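Local coordinates for protein aminotransferase, class III (Thermomicrobium roseum, PDB 6IO1) that probably transfers amino groups between amine donors and carbonyl acceptors with (S)-enantioselectivity, using pyridoxal 5'-phosphate as its cofactor, at residues P111-G120 / P297-A308; G377-V385 / D420-I430. All coordinates share one frame; numbering follows the deposited sequence.

Contact 1: residues P111-G120 / P297-A308; sequences PLDHFQFTSG and PLGGVGVSDEIA
The imidazole of His114 is held in two ways by the first turn of helix 305-312. The methyl group of Ala308 lies over one face of the His114 ring in a CH-pi contact, CB 3.4 Å from the ring centroid. At the ring edge, NE2 of His114 donates to OD1 of Asp305 over 2.8 Å. OD1 takes this bond on its anti side, and the ring and carboxylate planes are 38° apart. CG of His114 stands anti to the carbonyl carbon (chi1 -54°), which sets the ring beside that helix turn. Asp113 and His114 both face Val303 in a classic beta bulge. His114 N donates to Val303 O at 3.1 Å; the Asp113 bond to the same oxygen is weak. Beyond the bulge the antiparallel pairing continues through Gln116 with Val301, Phe117 with Gly300 and Thr118 with Gly299. Gly302 gives the Phe115 ring room, its CA 3.4 Å from CD2. Gly299 O lies at the edge of the Phe117 ring, 3.6 Å from CD1. At the far end Gly120 touches the bound PMP, and Thr118 OG1 hydrogen-bonds Ser124. Donation from NE2 to a carboxylate fixes the rotation of the imidazole and would probably favour its protonated form.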
ATOM      1  N   PRO B 111      -0.527  16.107 -21.402  1.00 15.60           N
ATOM      2  CA  PRO B 111      -0.189  16.860 -20.187  1.00 16.96           C
ATOM      3  C   PRO B 111      -0.264  16.029 -18.916  1.00 17.10           C
ATOM      4  O   PRO B 111      -0.359  16.587 -17.819  1.00 17.08           O
ATOM      5  CB  PRO B 111      -1.224  17.993 -20.174  1.00 18.34           C
ATOM      6  CG  PRO B 111      -2.357  17.515 -21.016  1.00 19.25           C
ATOM      7  CD  PRO B 111      -1.891  16.380 -21.883  1.00 17.71           C
ATOM      8  N   LEU B 112      -0.204  14.702 -19.042  1.00 17.76           N
ATOM      9  CA  LEU B 112      -0.095  13.827 -17.875  1.00 15.48           C
ATOM     10  C   LEU B 112       1.340  13.940 -17.374  1.00 13.60           C
ATOM     11  O   LEU B 112       2.208  13.110 -17.656  1.00 15.66           O
ATOM     12  CB  LEU B 112      -0.458  12.390 -18.228  1.00 15.09           C
ATOM     13  CG  LEU B 112      -1.936  12.066 -18.438  1.00 16.03           C
ATOM     14  CD1 LEU B 112      -2.088  10.671 -19.015  1.00 17.85           C
ATOM     15  CD2 LEU B 112      -2.705  12.196 -17.133  1.00 16.79           C
ATOM     16  N   ASP B 113       1.588  15.006 -16.616  1.00 14.72           N
ATOM     17  CA  ASP B 113       2.943  15.381 -16.259  1.00 16.54           C
ATOM     18  C   ASP B 113       3.205  15.493 -14.766  1.00 16.20           C
ATOM     19  O   ASP B 113       4.337  15.818 -14.392  1.00 16.22           O
ATOM     20  CB  ASP B 113       3.313  16.718 -16.922  1.00 16.64           C
ATOM     21  CG  ASP B 113       3.508  16.596 -18.421  1.00 16.82           C
ATOM     22  OD1 ASP B 113       3.673  15.462 -18.915  1.00 17.63           O
ATOM     23  OD2 ASP B 113       3.500  17.641 -19.108  1.00 18.47           O
ATOM     24  N   HIS B 114       2.230  15.240 -13.891  1.00 15.84           N
ATOM     25  CA  HIS B 114       2.484  15.392 -12.462  1.00 15.99           C
ATOM     26  C   HIS B 114       2.191  14.084 -11.743  1.00 14.53           C
ATOM     27  O   HIS B 114       1.128  13.497 -11.931  1.00 15.19           O
ATOM     28  CB  HIS B 114       1.658  16.548 -11.906  1.00 17.04           C
ATOM     29  CG  HIS B 114       1.862  17.829 -12.654  1.00 18.69           C
ATOM     30  ND1 HIS B 114       2.662  18.848 -12.185  1.00 20.03           N
ATOM     31  CD2 HIS B 114       1.386  18.247 -13.851  1.00 20.02           C
ATOM     32  CE1 HIS B 114       2.660  19.844 -13.054  1.00 21.97           C
ATOM     33  NE2 HIS B 114       1.893  19.504 -14.074  1.00 21.57           N
ATOM     34  N   PHE B 115       3.126  13.626 -10.914  1.00 15.50           N
ATOM     35  CA  PHE B 115       3.041  12.273 -10.382  1.00 14.99           C
ATOM     36  C   PHE B 115       3.235  12.243  -8.873  1.00 13.41           C
ATOM     37  O   PHE B 115       4.066  12.972  -8.322  1.00 12.86           O
ATOM     38  CB  PHE B 115       4.079  11.365 -11.052  1.00 13.57           C
ATOM     39  CG  PHE B 115       3.912  11.256 -12.538  1.00 15.91           C
ATOM     40  CD1 PHE B 115       4.497  12.182 -13.385  1.00 15.42           C
ATOM     41  CD2 PHE B 115       3.161  10.233 -13.089  1.00 15.47           C
ATOM     42  CE1 PHE B 115       4.336  12.088 -14.751  1.00 14.81           C
ATOM     43  CE2 PHE B 115       2.996  10.133 -14.456  1.00 14.81           C
ATOM     44  CZ  PHE B 115       3.586  11.062 -15.289  1.00 15.26           C
ATOM     45  N   GLN B 116       2.450  11.390  -8.217  1.00 14.61           N
ATOM     46  CA  GLN B 116       2.654  11.030  -6.819  1.00 13.03           C
ATOM     47  C   GLN B 116       2.747   9.517  -6.725  1.00 12.99           C
ATOM     48  O   GLN B 116       1.861   8.808  -7.211  1.00 14.29           O
ATOM     49  CB  GLN B 116       1.528  11.538  -5.915  1.00 13.09           C
ATOM     50  CG  GLN B 116       1.799  11.276  -4.437  1.00 16.10           C
ATOM     51  CD  GLN B 116       0.670  11.729  -3.536  1.00 15.74           C
ATOM     52  OE1 GLN B 116      -0.091  10.913  -3.017  1.00 17.39           O
ATOM     53  NE2 GLN B 116       0.557  13.037  -3.339  1.00 16.86           N
ATOM     54  N   PHE B 117       3.807   9.025  -6.098  1.00 12.69           N
ATOM     55  CA  PHE B 117       4.063   7.596  -6.082  1.00 13.35           C
ATOM     56  C   PHE B 117       3.449   6.922  -4.858  1.00 13.49           C
ATOM     57  O   PHE B 117       3.104   7.563  -3.863  1.00 13.38           O
ATOM     58  CB  PHE B 117       5.567   7.337  -6.151  1.00 12.47           C
ATOM     59  CG  PHE B 117       6.198   7.853  -7.411  1.00 15.02           C
ATOM     60  CD1 PHE B 117       5.960   7.226  -8.622  1.00 13.69           C
ATOM     61  CD2 PHE B 117       7.000   8.982  -7.391  1.00 14.29           C
ATOM     62  CE1 PHE B 117       6.524   7.702  -9.788  1.00 12.94           C
ATOM     63  CE2 PHE B 117       7.569   9.462  -8.556  1.00 14.68           C
ATOM     64  CZ  PHE B 117       7.331   8.821  -9.757  1.00 12.24           C
ATOM     65  N   THR B 118       3.286   5.606  -4.971  1.00 15.16           N
ATOM     66  CA  THR B 118       2.683   4.742  -3.965  1.00 14.07           C
ATOM     67  C   THR B 118       3.448   3.422  -3.986  1.00 14.40           C
ATOM     68  O   THR B 118       4.489   3.298  -4.639  1.00 14.04           O
ATOM     69  CB  THR B 118       1.186   4.511  -4.229  1.00 13.49           C
ATOM     70  OG1 THR B 118       1.022   3.776  -5.448  1.00 16.25           O
ATOM     71  CG2 THR B 118       0.417   5.826  -4.320  1.00 14.90           C
ATOM     72  N   SER B 119       2.936   2.428  -3.264  1.00 15.88           N
ATOM     73  CA  SER B 119       3.541   1.104  -3.240  1.00 16.20           C
ATOM     74  C   SER B 119       2.687   0.025  -3.894  1.00 15.87           C
ATOM     75  O   SER B 119       3.110  -1.135  -3.929  1.00 17.82           O
ATOM     76  CB  SER B 119       3.861   0.697  -1.797  1.00 16.89           C
ATOM     77  OG  SER B 119       4.869   1.525  -1.249  1.00 17.03           O
ATOM     78  N   GLY B 120       1.512   0.361  -4.419  1.00 16.38           N
ATOM     79  CA  GLY B 120       0.669  -0.667  -5.005  1.00 16.96           C
ATOM     80  C   GLY B 120      -0.493  -0.079  -5.771  1.00 15.30           C
ATOM     81  O   GLY B 120      -0.746   1.128  -5.743  1.00 13.85           O
ATOM     82  N   PRO B 297       8.232  -3.115  -4.664  1.00 16.07           N
ATOM     83  CA  PRO B 297       6.865  -2.565  -4.676  1.00 15.41           C
ATOM     84  C   PRO B 297       6.859  -1.094  -5.057  1.00 14.75           C
ATOM     85  O   PRO B 297       7.487  -0.260  -4.402  1.00 14.91           O
ATOM     86  CB  PRO B 297       6.390  -2.781  -3.235  1.00 16.51           C
ATOM     87  CG  PRO B 297       7.176  -3.949  -2.759  1.00 16.76           C
ATOM     88  CD  PRO B 297       8.530  -3.812  -3.400  1.00 15.72           C
ATOM     89  N   LEU B 298       6.140  -0.781  -6.133  1.00 13.66           N
ATOM     90  CA  LEU B 298       6.019   0.593  -6.596  1.00 14.47           C
ATOM     91  C   LEU B 298       4.710   0.768  -7.349  1.00 13.02           C
ATOM     92  O   LEU B 298       4.266  -0.133  -8.065  1.00 15.64           O
ATOM     93  CB  LEU B 298       7.198   0.992  -7.491  1.00 14.83           C
ATOM     94  CG  LEU B 298       7.206   2.445  -7.973  1.00 13.99           C
ATOM     95  CD1 LEU B 298       7.116   3.404  -6.796  1.00 13.18           C
ATOM     96  CD2 LEU B 298       8.439   2.736  -8.801  1.00 13.02           C
ATOM     97  N   GLY B 299       4.100   1.937  -7.172  1.00 13.50           N
ATOM     98  CA  GLY B 299       2.888   2.322  -7.860  1.00 14.29           C
ATOM     99  C   GLY B 299       2.902   3.826  -8.007  1.00 12.17           C
ATOM    100  O   GLY B 299       3.810   4.502  -7.522  1.00 13.28           O
ATOM    101  N   GLY B 300       1.895   4.360  -8.682  1.00 11.91           N
ATOM    102  CA  GLY B 300       1.841   5.805  -8.807  1.00 13.13           C
ATOM    103  C   GLY B 300       0.564   6.288  -9.454  1.00 11.18           C
ATOM    104  O   GLY B 300      -0.207   5.516 -10.034  1.00 11.96           O
ATOM    105  N   VAL B 301       0.372   7.601  -9.351  1.00 12.89           N
ATOM    106  CA  VAL B 301      -0.730   8.316  -9.975  1.00 13.42           C
ATOM    107  C   VAL B 301      -0.149   9.476 -10.766  1.00 13.44           C
ATOM    108  O   VAL B 301       0.670  10.241 -10.243  1.00 13.33           O
ATOM    109  CB  VAL B 301      -1.737   8.835  -8.932  1.00 14.64           C
ATOM    110  CG1 VAL B 301      -2.850   9.616  -9.607  1.00 15.91           C
ATOM    111  CG2 VAL B 301      -2.299   7.686  -8.124  1.00 15.59           C
ATOM    112  N   GLY B 302      -0.574   9.605 -12.019  1.00 13.47           N
ATOM    113  CA  GLY B 302      -0.220  10.731 -12.861  1.00 13.48           C
ATOM    114  C   GLY B 302      -1.462  11.545 -13.182  1.00 12.43           C
ATOM    115  O   GLY B 302      -2.503  10.995 -13.538  1.00 14.56           O
ATOM    116  N   VAL B 303      -1.334  12.857 -13.042  1.00 12.91           N
ATOM    117  CA  VAL B 303      -2.427  13.783 -13.274  1.00 14.47           C
ATOM    118  C   VAL B 303      -1.998  14.819 -14.303  1.00 15.05           C
ATOM    119  O   VAL B 303      -0.804  15.111 -14.498  1.00 17.57           O
ATOM    120  CB  VAL B 303      -2.909  14.469 -11.977  1.00 15.02           C
ATOM    121  CG1 VAL B 303      -3.254  13.432 -10.918  1.00 14.82           C
ATOM    122  CG2 VAL B 303      -1.864  15.445 -11.464  1.00 15.85           C
ATOM    123  N   SER B 304      -3.017  15.363 -14.965  1.00 16.58           N
ATOM    124  CA  SER B 304      -2.886  16.382 -15.986  1.00 17.98           C
ATOM    125  C   SER B 304      -2.444  17.703 -15.372  1.00 16.80           C
ATOM    126  O   SER B 304      -2.524  17.921 -14.160  1.00 15.14           O
ATOM    127  CB  SER B 304      -4.214  16.570 -16.720  1.00 16.68           C
ATOM    128  OG  SER B 304      -5.191  17.133 -15.860  1.00 17.01           O
ATOM    129  N   ASP B 305      -1.967  18.594 -16.241  1.00 17.46           N
ATOM    130  CA  ASP B 305      -1.505  19.899 -15.786  1.00 20.63           C
ATOM    131  C   ASP B 305      -2.628  20.707 -15.147  1.00 18.70           C
ATOM    132  O   ASP B 305      -2.378  21.477 -14.214  1.00 21.17           O
ATOM    133  CB  ASP B 305      -0.890  20.669 -16.954  1.00 23.47           C
ATOM    134  CG  ASP B 305       0.010  21.788 -16.494  1.00 28.22           C
ATOM    135  OD1 ASP B 305       1.072  21.494 -15.908  1.00 28.19           O
ATOM    136  OD2 ASP B 305      -0.346  22.965 -16.714  1.00 34.72           O
ATOM    137  N   GLU B 306      -3.860  20.558 -15.636  1.00 19.03           N
ATOM    138  CA  GLU B 306      -4.982  21.302 -15.069  1.00 19.13           C
ATOM    139  C   GLU B 306      -5.262  20.877 -13.630  1.00 17.66           C
ATOM    140  O   GLU B 306      -5.415  21.720 -12.737  1.00 18.23           O
ATOM    141  CB  GLU B 306      -6.222  21.109 -15.945  1.00 20.89           C
ATOM    142  CG  GLU B 306      -7.545  21.206 -15.204  1.00 22.74           C
ATOM    143  CD  GLU B 306      -7.904  22.628 -14.827  1.00 28.36           C
ATOM    144  OE1 GLU B 306      -7.297  23.566 -15.385  1.00 32.28           O
ATOM    145  OE2 GLU B 306      -8.798  22.807 -13.974  1.00 30.04           O
ATOM    146  N   ILE B 307      -5.331  19.565 -13.388  1.00 18.37           N
ATOM    147  CA  ILE B 307      -5.594  19.059 -12.042  1.00 16.76           C
ATOM    148  C   ILE B 307      -4.473  19.467 -11.093  1.00 16.22           C
ATOM    149  O   ILE B 307      -4.718  19.902  -9.960  1.00 16.36           O
ATOM    150  CB  ILE B 307      -5.783  17.532 -12.072  1.00 16.96           C
ATOM    151  CG1 ILE B 307      -7.099  17.174 -12.765  1.00 15.71           C
ATOM    152  CG2 ILE B 307      -5.741  16.954 -10.664  1.00 16.02           C
ATOM    153  CD1 ILE B 307      -7.328  15.690 -12.907  1.00 15.36           C
ATOM    154  N   ALA B 308      -3.225  19.320 -11.541  1.00 17.16           N
ATOM    155  CA  ALA B 308      -2.087  19.691 -10.707  1.00 18.27           C
ATOM    156  C   ALA B 308      -2.083  21.183 -10.406  1.00 18.51           C
ATOM    157  O   ALA B 308      -1.755  21.594  -9.289  1.00 17.21           O
ATOM    158  CB  ALA B 308      -0.785  19.280 -11.386  1.00 17.70           C
TER
HETATM  159  O   HOH W   1       7.101   2.156  -3.010  1.00 16.27           O

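Contact 2: residues G377-V385 / D420-I430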
ATOM      1  N   GLY B 377      -2.894  -8.328 -26.306  1.00 19.83           N
ATOM      2  CA  GLY B 377      -1.484  -8.362 -25.961  1.00 21.01           C
ATOM      3  C   GLY B 377      -1.171  -9.668 -25.266  1.00 20.81           C
ATOM      4  O   GLY B 377      -1.549 -10.749 -25.728  1.00 21.66           O
ATOM      5  N   LEU B 378      -0.504  -9.578 -24.121  1.00 19.14           N
ATOM      6  CA  LEU B 378      -0.152 -10.760 -23.349  1.00 18.22           C
ATOM      7  C   LEU B 378      -1.201 -11.126 -22.307  1.00 22.02           C
ATOM      8  O   LEU B 378      -0.969 -12.040 -21.509  1.00 30.50           O
ATOM      9  CB  LEU B 378       1.210 -10.567 -22.684  1.00 18.42           C
ATOM     10  CG  LEU B 378       2.373 -11.017 -23.568  1.00 18.21           C
ATOM     11  CD1 LEU B 378       3.666 -10.967 -22.799  1.00 19.20           C
ATOM     12  CD2 LEU B 378       2.127 -12.417 -24.112  1.00 19.45           C
ATOM     13  N   MET B 379      -2.342 -10.437 -22.289  1.00 18.70           N
ATOM     14  CA  MET B 379      -3.439 -10.787 -21.395  1.00 16.84           C
ATOM     15  C   MET B 379      -4.364 -11.756 -22.122  1.00 18.91           C
ATOM     16  O   MET B 379      -4.966 -11.390 -23.135  1.00 17.59           O
ATOM     17  CB  MET B 379      -4.206  -9.537 -20.964  1.00 17.62           C
ATOM     18  CG  MET B 379      -3.335  -8.438 -20.383  1.00 18.09           C
ATOM     19  SD  MET B 379      -4.247  -6.912 -20.087  1.00 21.93           S
ATOM     20  CE  MET B 379      -5.606  -7.516 -19.090  1.00 19.34           C
ATOM     21  N   LEU B 380      -4.483 -12.987 -21.620  1.00 18.78           N
ATOM     22  CA  LEU B 380      -5.286 -13.984 -22.315  1.00 17.90           C
ATOM     23  C   LEU B 380      -6.140 -14.763 -21.326  1.00 20.34           C
ATOM     24  O   LEU B 380      -5.766 -14.943 -20.165  1.00 20.33           O
ATOM     25  CB  LEU B 380      -4.406 -14.948 -23.125  1.00 17.85           C
ATOM     26  CG  LEU B 380      -3.546 -14.305 -24.216  1.00 19.30           C
ATOM     27  CD1 LEU B 380      -2.078 -14.291 -23.812  1.00 19.55           C
ATOM     28  CD2 LEU B 380      -3.735 -15.008 -25.551  1.00 21.29           C
ATOM     29  N   LEU B 381      -7.294 -15.231 -21.806  1.00 19.86           N
ATOM     30  CA  LEU B 381      -8.216 -16.006 -20.991  1.00 20.29           C
ATOM     31  C   LEU B 381      -8.907 -17.063 -21.841  1.00 21.37           C
ATOM     32  O   LEU B 381      -9.345 -16.793 -22.967  1.00 21.71           O
ATOM     33  CB  LEU B 381      -9.266 -15.112 -20.320  1.00 20.38           C
ATOM     34  CG  LEU B 381     -10.113 -15.761 -19.219  1.00 22.74           C
ATOM     35  CD1 LEU B 381     -10.385 -14.771 -18.108  1.00 21.01           C
ATOM     36  CD2 LEU B 381     -11.425 -16.303 -19.765  1.00 24.47           C
ATOM     37  N   VAL B 382      -8.991 -18.266 -21.280  1.00 19.40           N
ATOM     38  CA  VAL B 382      -9.770 -19.379 -21.805  1.00 21.96           C
ATOM     39  C   VAL B 382     -10.948 -19.573 -20.860  1.00 21.34           C
ATOM     40  O   VAL B 382     -10.763 -20.018 -19.718  1.00 23.14           O
ATOM     41  CB  VAL B 382      -8.933 -20.661 -21.913  1.00 20.32           C
ATOM     42  CG1 VAL B 382      -9.789 -21.819 -22.409  1.00 20.08           C
ATOM     43  CG2 VAL B 382      -7.727 -20.444 -22.814  1.00 22.51           C
ATOM     44  N   GLU B 383     -12.149 -19.210 -21.313  1.00 20.94           N
ATOM     45  CA  GLU B 383     -13.363 -19.356 -20.522  1.00 23.28           C
ATOM     46  C   GLU B 383     -13.920 -20.761 -20.714  1.00 23.30           C
ATOM     47  O   GLU B 383     -14.207 -21.172 -21.844  1.00 23.12           O
ATOM     48  CB  GLU B 383     -14.400 -18.307 -20.923  1.00 24.42           C
ATOM     49  CG  GLU B 383     -15.732 -18.453 -20.203  1.00 24.74           C
ATOM     50  CD  GLU B 383     -16.561 -17.186 -20.239  1.00 24.97           C
ATOM     51  OE1 GLU B 383     -16.022 -16.129 -20.630  1.00 24.90           O
ATOM     52  OE2 GLU B 383     -17.754 -17.244 -19.871  1.00 27.37           O
ATOM     53  N   VAL B 384     -14.073 -21.491 -19.613  1.00 24.60           N
ATOM     54  CA  VAL B 384     -14.504 -22.883 -19.639  1.00 23.52           C
ATOM     55  C   VAL B 384     -15.987 -22.949 -19.306  1.00 21.93           C
ATOM     56  O   VAL B 384     -16.452 -22.305 -18.358  1.00 21.25           O
ATOM     57  CB  VAL B 384     -13.678 -23.733 -18.659  1.00 22.75           C
ATOM     58  CG1 VAL B 384     -14.274 -25.125 -18.519  1.00 27.05           C
ATOM     59  CG2 VAL B 384     -12.231 -23.813 -19.123  1.00 21.97           C
ATOM     60  N   VAL B 385     -16.732 -23.726 -20.095  1.00 21.57           N
ATOM     61  CA  VAL B 385     -18.164 -23.914 -19.919  1.00 24.52           C
ATOM     62  C   VAL B 385     -18.460 -25.403 -20.025  1.00 26.25           C
ATOM     63  O   VAL B 385     -17.702 -26.168 -20.623  1.00 26.21           O
ATOM     64  CB  VAL B 385     -19.001 -23.128 -20.953  1.00 26.90           C
ATOM     65  CG1 VAL B 385     -18.851 -21.630 -20.739  1.00 25.43           C
ATOM     66  CG2 VAL B 385     -18.601 -23.519 -22.367  1.00 26.02           C
ATOM     67  N   ASP B 420     -14.098 -19.779 -13.759  1.00 25.27           N
ATOM     68  CA  ASP B 420     -14.420 -19.407 -15.127  1.00 25.24           C
ATOM     69  C   ASP B 420     -13.415 -19.937 -16.139  1.00 23.37           C
ATOM     70  O   ASP B 420     -13.703 -19.910 -17.340  1.00 22.92           O
ATOM     71  CB  ASP B 420     -14.510 -17.884 -15.247  1.00 29.63           C
ATOM     72  CG  ASP B 420     -15.265 -17.260 -14.088  1.00 32.13           C
ATOM     73  OD1 ASP B 420     -16.381 -17.729 -13.797  1.00 32.68           O
ATOM     74  OD2 ASP B 420     -14.746 -16.306 -13.465  1.00 35.91           O
ATOM     75  N   GLY B 421     -12.255 -20.419 -15.696  1.00 24.10           N
ATOM     76  CA  GLY B 421     -11.278 -20.912 -16.648  1.00 20.97           C
ATOM     77  C   GLY B 421      -9.831 -20.616 -16.316  1.00 20.82           C
ATOM     78  O   GLY B 421      -9.427 -20.648 -15.149  1.00 21.34           O
ATOM     79  N   ILE B 422      -9.033 -20.339 -17.347  1.00 19.12           N
ATOM     80  CA  ILE B 422      -7.591 -20.156 -17.201  1.00 18.49           C
ATOM     81  C   ILE B 422      -7.206 -18.768 -17.698  1.00 18.66           C
ATOM     82  O   ILE B 422      -7.612 -18.356 -18.789  1.00 20.33           O
ATOM     83  CB  ILE B 422      -6.806 -21.245 -17.957  1.00 20.19           C
ATOM     84  CG1 ILE B 422      -7.093 -22.621 -17.352  1.00 19.74           C
ATOM     85  CG2 ILE B 422      -5.315 -20.952 -17.927  1.00 19.90           C
ATOM     86  CD1 ILE B 422      -6.368 -23.757 -18.039  1.00 21.49           C
ATOM     87  N   VAL B 423      -6.450 -18.041 -16.868  1.00 17.74           N
ATOM     88  CA  VAL B 423      -5.992 -16.661 -17.208  1.00 18.00           C
ATOM     89  C   VAL B 423      -4.465 -16.685 -17.321  1.00 17.37           C
ATOM     90  O   VAL B 423      -3.812 -17.173 -16.379  1.00 17.55           O
ATOM     91  CB  VAL B 423      -6.459 -15.641 -16.151  1.00 18.93           C
ATOM     92  CG1 VAL B 423      -6.054 -14.222 -16.523  1.00 18.77           C
ATOM     93  CG2 VAL B 423      -7.959 -15.725 -15.914  1.00 18.03           C
ATOM     94  N   MET B 424      -3.926 -16.167 -18.429  1.00 17.77           N
ATOM     95  CA  MET B 424      -2.455 -16.171 -18.645  1.00 16.99           C
ATOM     96  C   MET B 424      -1.933 -14.745 -18.851  1.00 17.26           C
ATOM     97  O   MET B 424      -2.495 -14.020 -19.695  1.00 19.52           O
ATOM     98  CB  MET B 424      -2.101 -17.015 -19.873  1.00 17.33           C
ATOM     99  CG  MET B 424      -2.353 -18.497 -19.679  1.00 20.06           C
ATOM    100  SD  MET B 424      -2.527 -19.379 -21.249  1.00 22.84           S
ATOM    101  CE  MET B 424      -4.147 -18.812 -21.764  1.00 21.10           C
ATOM    102  N   ALA B 425      -0.885 -14.380 -18.106  1.00 15.64           N
ATOM    103  CA  ALA B 425      -0.221 -13.081 -18.232  1.00 15.43           C
ATOM    104  C   ALA B 425       1.286 -13.294 -18.174  1.00 15.64           C
ATOM    105  O   ALA B 425       1.948 -12.903 -17.208  1.00 15.26           O
ATOM    106  CB  ALA B 425      -0.686 -12.122 -17.134  1.00 16.28           C
ATOM    107  N   PRO B 426       1.885 -13.908 -19.218  1.00 14.95           N
ATOM    108  CA  PRO B 426       3.320 -14.229 -19.231  1.00 15.29           C
ATOM    109  C   PRO B 426       4.261 -13.019 -19.346  1.00 14.74           C
ATOM    110  O   PRO B 426       3.817 -11.964 -19.759  1.00 14.39           O
ATOM    111  CB  PRO B 426       3.473 -15.127 -20.467  1.00 15.84           C
ATOM    112  CG  PRO B 426       2.354 -14.684 -21.381  1.00 17.56           C
ATOM    113  CD  PRO B 426       1.213 -14.332 -20.449  1.00 16.47           C
ATOM    114  N   PRO B 427       5.554 -13.159 -18.969  1.00 13.80           N
ATOM    115  CA  PRO B 427       6.522 -12.059 -19.050  1.00 14.88           C
ATOM    116  C   PRO B 427       6.659 -11.585 -20.504  1.00 15.57           C
ATOM    117  O   PRO B 427       6.659 -12.412 -21.400  1.00 15.72           O
ATOM    118  CB  PRO B 427       7.840 -12.694 -18.582  1.00 16.17           C
ATOM    119  CG  PRO B 427       7.404 -13.873 -17.742  1.00 13.86           C
ATOM    120  CD  PRO B 427       6.150 -14.380 -18.422  1.00 14.75           C
ATOM    121  N   LEU B 428       6.789 -10.269 -20.693  1.00 16.10           N
ATOM    122  CA  LEU B 428       6.838  -9.679 -22.027  1.00 16.61           C
ATOM    123  C   LEU B 428       7.961 -10.240 -22.890  1.00 18.26           C
ATOM    124  O   LEU B 428       7.958 -10.007 -24.104  1.00 19.69           O
ATOM    125  CB  LEU B 428       6.982  -8.157 -21.929  1.00 16.08           C
ATOM    126  CG  LEU B 428       6.015  -7.373 -21.037  1.00 15.53           C
ATOM    127  CD1 LEU B 428       6.124  -5.882 -21.324  1.00 17.62           C
ATOM    128  CD2 LEU B 428       4.579  -7.845 -21.206  1.00 16.25           C
ATOM    129  N   THR B 429       8.911 -10.965 -22.305  1.00 17.20           N
ATOM    130  CA  THR B 429      10.048 -11.509 -23.035  1.00 18.88           C
ATOM    131  C   THR B 429       9.805 -12.912 -23.577  1.00 17.42           C
ATOM    132  O   THR B 429      10.732 -13.510 -24.134  1.00 19.28           O
ATOM    133  CB  THR B 429      11.288 -11.524 -22.138  1.00 21.38           C
ATOM    134  OG1 THR B 429      11.029 -12.319 -20.974  1.00 23.11           O
ATOM    135  CG2 THR B 429      11.647 -10.112 -21.706  1.00 20.67           C
ATOM    136  N   ILE B 430       8.594 -13.454 -23.413  1.00 18.50           N
ATOM    137  CA  ILE B 430       8.343 -14.852 -23.750  1.00 18.52           C
ATOM    138  C   ILE B 430       8.602 -15.093 -25.231  1.00 19.75           C
ATOM    139  O   ILE B 430       8.158 -14.332 -26.099  1.00 19.83           O
ATOM    140  CB  ILE B 430       6.919 -15.256 -23.337  1.00 16.79           C
ATOM    141  CG1 ILE B 430       6.728 -16.770 -23.477  1.00 18.54           C
ATOM    142  CG2 ILE B 430       5.867 -14.495 -24.138  1.00 18.90           C
ATOM    143  CD1 ILE B 430       5.516 -17.298 -22.736  1.00 20.36           C
TER
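Strands 379-384 and 421-424 run antiparallel, with 175° between their directions; four backbone hydrogen bonds join them, and a fifth runs from Val384 N to Asp420 O. Leu378 lies just before the first strand and buries more surface here than any other residue of the pair. Its two methyl groups divide the work. CD2 of Leu378 meets CG of the Pro426 ring at 3.6 Å. CD1 of Leu378 reaches CD2 of Leu428 at 3.6 Å and lies 3.2 Å from the carbonyl O of Pro426. That oxygen accepts a hydrogen bond from Arg268. Leu428 belongs to a type I turn, Pro427 to Ile430, which folds the chain back beside Leu378. The two strands are neighbours in the mixed sheet of the smaller domain of this fold type I aminotransferase. On one face, CD1 of Leu381 presses on CG2 of Val423 at 3.4 Å, a tight pair, and Trp61 packs on Val423. On the other face, the Met424 chain bends at its last torsion (chi3 -73°). This brings CE of Met424 to 4.1 Å from both CB of Leu380 and CG2 of Val382. Helix 432-450 covers that face, with Val442 on Met424. Near the end of the pair, CG2 of Val384 lies 3.9 Å from CA of Gly421. The carboxylate of Glu383 points to other partners: Tyr188 by a hydrogen bond, and Arg374 and Arg191 by salt bridges.

In the fold
From the N terminus, the chain first lays down strands 35-41, 44-47 and 52-55 of the sheet that contact 2 later joins, then strand 112-118, an outermost strand of the other sheet within this chain. The other five strands of that second sheet follow before 299-304 comes back beside 112-118. Contact 1 closes this loop of 176 residues, which holds most of the PMP pocket. After helix 305-312 the chain later returns to the first-built sheet with strands 370-376 and 379-384. There contact 2 closes a short loop of 34 residues that carries helix 400-410 and strand 413-418. The contacts are in series, on opposite sides of the chain's centre. Only contact 1 borders the second subunit.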